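Local coordinates for Rep protein (Adeno-associated virus - 5, PDB 1M55) that probably nicks DNA at the viral replication origin through its metal-dependent endonuclease domain, as in the initiators of rolling-circle replication, at residues A[73-78]-A[93-98]; A[1-6]-A[142-147]. All blocks are in the same frame, centred on the assembly; numbering follows the deposited sequence.

In the fold
Both contacts belong to one antiparallel sheet, and their centres lie about 10 Å apart on the same side of the chain's centre. Strand 3-10, which carries one half of contact 2, lies between strand 88-95 of contact 1 and the short strand 145-146. Contact 1 is a hairpin partnership nested in sequence inside the long loop that contact 2 closes. In the sheet, the start of the chain pairs with strand 88-95 and with strand 145-146. The contacts meet directly through Thr96 OG1 and Thr3 OG1, 2.7 Å apart, probably hydrogen-bonded. Contact 1 holds one zinc; Glu6 of contact 2 hydrogen-bonds His91, a ligand of the other.

Contact 1 of 2, residues A[73-78]-A[93-98]; sequences QESKFF and LVETSG. With ZN (zinc ion), chain D.
Gln73 and Glu95 reach toward each other tip to tip and share a zinc ion. The metal is bound by Gln73 OE1 at 2.3 Å, Glu95 OE2 at 2.2 Å and two waters. Gln73 OE1 and Glu95 OE2 lie 3.2 Å apart because both bind the metal; they are not hydrogen-bonded to each other. The amide and carboxylate planes are turned 65° apart. One zinc-bound water accepts from Gln73 NE2 and donates to Glu95 OE1, tying both ligands together; the other donates to Glu74 O. A long side chain lets Gln73, on the loop before the strand, reach the metal that Glu95 holds from the strand's end. Glu95 CG sits between the backbone N and carbonyl carbon (chi1 75°), and the chain runs on extended.

Lys76 N also donates to Glu95 OE2 at 2.9 Å, almost straight at 169° but from above the carboxylate plane. This bond from a backbone N-H probably helps fix the ligand's rotation. Glu95 N in turn donates to Lys76 O, and Phe78 and Leu93 form an antiparallel hydrogen-bonded pair, with Phe78 N 3.0 Å from Leu93 O. Between lies the non-hydrogen-bonded pair Phe77 and Val94. A further water links Ser75 OG to Glu95 O and Ser97 O; Ser75 OG also hydrogen-bonds Ser71 OG, at the end of helix 50-71.

Apolar contact is lighter: small Ser75 meets Val94 CG1 through CB at 3.8 Å.

The pairing is the open end of hairpin 77-83/88-95. Buried apolar residues suit it: helix 50-71 covers Phe77 and Val94, helix 149-154 Phe78 and Leu93, and strand 3-10 flanks strand 88-95.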
# COMPACT_ATOMS: atom_id res chain seq x y z
N GLN A 73 15.87 8.52 6.15
CA GLN A 73 15.31 8.29 7.47
C GLN A 73 14.29 7.15 7.38
O GLN A 73 13.94 6.72 6.28
CB GLN A 73 14.60 9.55 7.99
CG GLN A 73 13.41 10.00 7.16
CD GLN A 73 12.49 10.92 7.92
OE1 GLN A 73 11.75 10.48 8.81
NE2 GLN A 73 12.52 12.20 7.59
N GLU A 74 13.86 6.64 8.53
CA GLU A 74 12.86 5.58 8.54
C GLU A 74 11.52 6.33 8.48
O GLU A 74 10.90 6.59 9.51
CB GLU A 74 12.94 4.76 9.83
CG GLU A 74 11.93 3.61 9.92
CD GLU A 74 12.29 2.40 9.05
OE1 GLU A 74 13.33 2.42 8.36
OE2 GLU A 74 11.53 1.41 9.08
N SER A 75 11.12 6.71 7.28
CA SER A 75 9.88 7.46 7.08
C SER A 75 8.64 6.79 7.66
O SER A 75 8.49 5.56 7.62
CB SER A 75 9.66 7.71 5.58
OG SER A 75 10.73 8.46 5.02
N LYS A 76 7.76 7.61 8.23
CA LYS A 76 6.50 7.14 8.80
C LYS A 76 5.60 6.79 7.62
O LYS A 76 5.66 7.45 6.57
CB LYS A 76 5.85 8.22 9.65
CG LYS A 76 6.57 8.50 10.96
CD LYS A 76 6.56 7.28 11.87
CE LYS A 76 7.20 7.58 13.21
NZ LYS A 76 7.06 6.43 14.15
N PHE A 77 4.76 5.78 7.80
CA PHE A 77 3.86 5.34 6.74
C PHE A 77 2.63 4.64 7.28
O PHE A 77 2.59 4.22 8.44
CB PHE A 77 4.59 4.34 5.81
CG PHE A 77 4.97 3.02 6.48
CD1 PHE A 77 4.05 1.97 6.56
CD2 PHE A 77 6.23 2.85 7.05
CE1 PHE A 77 4.38 0.77 7.21
CE2 PHE A 77 6.57 1.66 7.69
CZ PHE A 77 5.65 0.62 7.77
N PHE A 78 1.62 4.56 6.42
CA PHE A 78 0.40 3.82 6.69
C PHE A 78 0.06 3.28 5.31
O PHE A 78 -0.16 4.05 4.37
CB PHE A 78 -0.75 4.68 7.22
CG PHE A 78 -1.96 3.86 7.61
CD1 PHE A 78 -2.09 3.36 8.90
CD2 PHE A 78 -2.92 3.52 6.66
CE1 PHE A 78 -3.17 2.52 9.24
CE2 PHE A 78 -4.00 2.69 6.99
CZ PHE A 78 -4.11 2.19 8.28
N LEU A 93 0.69 5.58 1.95
CA LEU A 93 0.88 6.91 2.53
C LEU A 93 2.25 6.96 3.19
O LEU A 93 2.53 6.18 4.10
CB LEU A 93 -0.19 7.21 3.59
CG LEU A 93 -1.65 7.36 3.16
CD1 LEU A 93 -2.50 7.61 4.40
CD2 LEU A 93 -1.78 8.51 2.19
N VAL A 94 3.10 7.85 2.71
CA VAL A 94 4.43 8.00 3.28
C VAL A 94 4.63 9.48 3.57
O VAL A 94 4.23 10.33 2.78
CB VAL A 94 5.52 7.49 2.31
CG1 VAL A 94 6.85 7.43 3.03
CG2 VAL A 94 5.16 6.11 1.79
N GLU A 95 5.21 9.79 4.73
CA GLU A 95 5.39 11.19 5.10
C GLU A 95 6.24 11.95 4.09
O GLU A 95 7.14 11.39 3.46
CB GLU A 95 5.95 11.33 6.51
CG GLU A 95 7.41 11.01 6.65
CD GLU A 95 7.89 11.21 8.07
OE1 GLU A 95 7.55 12.24 8.69
OE2 GLU A 95 8.61 10.33 8.57
N THR A 96 5.94 13.24 3.94
CA THR A 96 6.62 14.11 2.99
C THR A 96 8.06 14.51 3.34
O THR A 96 8.83 14.90 2.46
CB THR A 96 5.81 15.41 2.79
OG1 THR A 96 5.67 16.08 4.05
CG2 THR A 96 4.43 15.09 2.26
N SER A 97 8.40 14.44 4.62
CA SER A 97 9.73 14.82 5.11
C SER A 97 10.89 14.37 4.22
O SER A 97 11.04 13.18 3.92
CB SER A 97 9.92 14.31 6.54
OG SER A 97 11.05 14.89 7.17
N GLY A 98 11.69 15.34 3.78
CA GLY A 98 12.85 15.04 2.96
C GLY A 98 12.61 14.83 1.48
O GLY A 98 13.57 14.67 0.72
ZN ZN D . 9.96 10.91 10.16
O HOH W 1 10.38 13.14 9.44
O HOH W 2 9.96 8.69 11.01
O HOH W 3 9.69 10.82 4.07

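Contact 2 of 2, residues A[1-6]-A[142-147]; sequences MATFYE and NKVVDS
Phe4 and Val145 form the firm centre of the contact, an antiparallel hydrogen-bonded pair. Phe4 N donates to Val145 O at 2.7 Å, nearly along the C=O axis, and Val145 N returns a bond to Phe4 O at 3.0 Å. Phe4 CG lies beside the backbone N (chi1 -58°). Val145 O and Ser147 OG lie in plane at the edge of the ring, CE1 being 3.7 Å from that hydroxyl. A flat ring suits this buried spot, where its other neighbours include Glu95 and Leu169. Buried Ser147 is small enough to pack closely too, its OG 3.6 Å from Ala2 CB.

Here strand 3-10, a central strand of the antiparallel sheet of this Rep catalytic domain, takes strand 145-146 as a neighbour just before helix 149-154. Asp146 OD1 weakly caps Gly148 N at the turn into that helix.

Toward Ala2 the hydrogen bonding weakens: Ser147 N reaches Ala2 O at a bent 121°. The solvent side holds exposed Met1, Ala2 and Val144. Met1 CB lies 4.0 Å from Asp146 CB, while branched Val144 straddles two residues, CG1 3.6 Å from Thr3 CB and CG2 3.8 Å from Tyr5 CE2. At the other end a water bridges Glu6 N and Lys143 O, 2.7 Å from the latter, where both residues also bond Thr134 through their backbones.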
# COMPACT_ATOMS: atom_id res chain seq x y z
N MET A 1 -0.99 18.60 11.79
CA MET A 1 -0.73 17.17 11.85
C MET A 1 0.30 16.76 10.80
O MET A 1 0.65 17.56 9.94
CB MET A 1 -2.04 16.40 11.64
CG MET A 1 -3.14 16.78 12.62
SD MET A 1 -4.54 15.65 12.56
CE MET A 1 -4.17 14.61 13.99
N ALA A 2 0.77 15.52 10.89
CA ALA A 2 1.77 15.01 9.95
C ALA A 2 1.23 14.96 8.52
O ALA A 2 0.08 14.58 8.30
CB ALA A 2 2.23 13.62 10.38
N THR A 3 2.07 15.35 7.56
CA THR A 3 1.69 15.37 6.15
C THR A 3 2.26 14.16 5.38
O THR A 3 3.39 13.73 5.64
CB THR A 3 2.13 16.68 5.46
OG1 THR A 3 3.55 16.86 5.61
CG2 THR A 3 1.41 17.87 6.09
N PHE A 4 1.48 13.65 4.43
CA PHE A 4 1.86 12.48 3.64
C PHE A 4 1.54 12.62 2.16
O PHE A 4 0.65 13.38 1.77
CB PHE A 4 1.06 11.25 4.12
CG PHE A 4 1.24 10.92 5.57
CD1 PHE A 4 0.54 11.62 6.54
CD2 PHE A 4 2.10 9.90 5.96
CE1 PHE A 4 0.71 11.31 7.89
CE2 PHE A 4 2.27 9.59 7.30
CZ PHE A 4 1.58 10.30 8.27
N TYR A 5 2.27 11.87 1.35
CA TYR A 5 2.03 11.79 -0.09
C TYR A 5 1.31 10.45 -0.20
O TYR A 5 1.43 9.62 0.70
CB TYR A 5 3.33 11.67 -0.89
CG TYR A 5 4.15 12.94 -1.00
CD1 TYR A 5 5.48 12.96 -0.58
CD2 TYR A 5 3.60 14.09 -1.56
CE1 TYR A 5 6.25 14.11 -0.73
CE2 TYR A 5 4.36 15.25 -1.70
CZ TYR A 5 5.69 15.25 -1.29
OH TYR A 5 6.44 16.40 -1.43
N GLU A 6 0.53 10.26 -1.26
CA GLU A 6 -0.15 8.99 -1.47
C GLU A 6 0.19 8.44 -2.83
O GLU A 6 0.07 9.13 -3.85
CB GLU A 6 -1.68 9.09 -1.37
CG GLU A 6 -2.34 7.71 -1.59
CD GLU A 6 -3.86 7.76 -1.64
OE1 GLU A 6 -4.41 8.47 -2.51
OE2 GLU A 6 -4.50 7.06 -0.83
N ASN A 142 1.14 17.26 -6.78
CA ASN A 142 1.05 16.04 -6.00
C ASN A 142 0.27 16.35 -4.73
O ASN A 142 0.59 17.29 -4.01
CB ASN A 142 2.46 15.53 -5.65
CG ASN A 142 3.25 15.14 -6.88
OD1 ASN A 142 2.73 14.47 -7.77
ND2 ASN A 142 4.51 15.55 -6.93
N LYS A 143 -0.77 15.57 -4.48
CA LYS A 143 -1.62 15.77 -3.31
C LYS A 143 -0.90 15.49 -2.00
O LYS A 143 -0.09 14.56 -1.90
CB LYS A 143 -2.87 14.89 -3.42
CG LYS A 143 -3.99 15.23 -2.45
CD LYS A 143 -5.13 14.23 -2.57
CE LYS A 143 -6.38 14.69 -1.85
NZ LYS A 143 -7.01 15.86 -2.53
N VAL A 144 -1.16 16.32 -1.01
CA VAL A 144 -0.59 16.15 0.31
C VAL A 144 -1.77 16.06 1.25
O VAL A 144 -2.70 16.87 1.15
CB VAL A 144 0.34 17.33 0.71
CG1 VAL A 144 0.77 17.19 2.17
CG2 VAL A 144 1.57 17.36 -0.19
N VAL A 145 -1.77 15.06 2.11
CA VAL A 145 -2.85 14.87 3.07
C VAL A 145 -2.24 14.76 4.46
O VAL A 145 -1.04 14.53 4.59
CB VAL A 145 -3.65 13.57 2.78
CG1 VAL A 145 -4.31 13.63 1.41
CG2 VAL A 145 -2.75 12.34 2.89
N ASP A 146 -3.04 14.98 5.49
CA ASP A 146 -2.55 14.86 6.85
C ASP A 146 -3.06 13.56 7.45
O ASP A 146 -3.84 12.83 6.82
CB ASP A 146 -2.94 16.07 7.71
CG ASP A 146 -4.43 16.30 7.75
OD1 ASP A 146 -5.18 15.34 8.00
OD2 ASP A 146 -4.86 17.45 7.52
N SER A 147 -2.67 13.29 8.70
CA SER A 147 -3.06 12.06 9.40
C SER A 147 -4.55 11.77 9.42
O SER A 147 -4.95 10.60 9.41
CB SER A 147 -2.53 12.09 10.84
OG SER A 147 -1.15 12.41 10.86
O HOH W 4 0.38 12.28 -3.31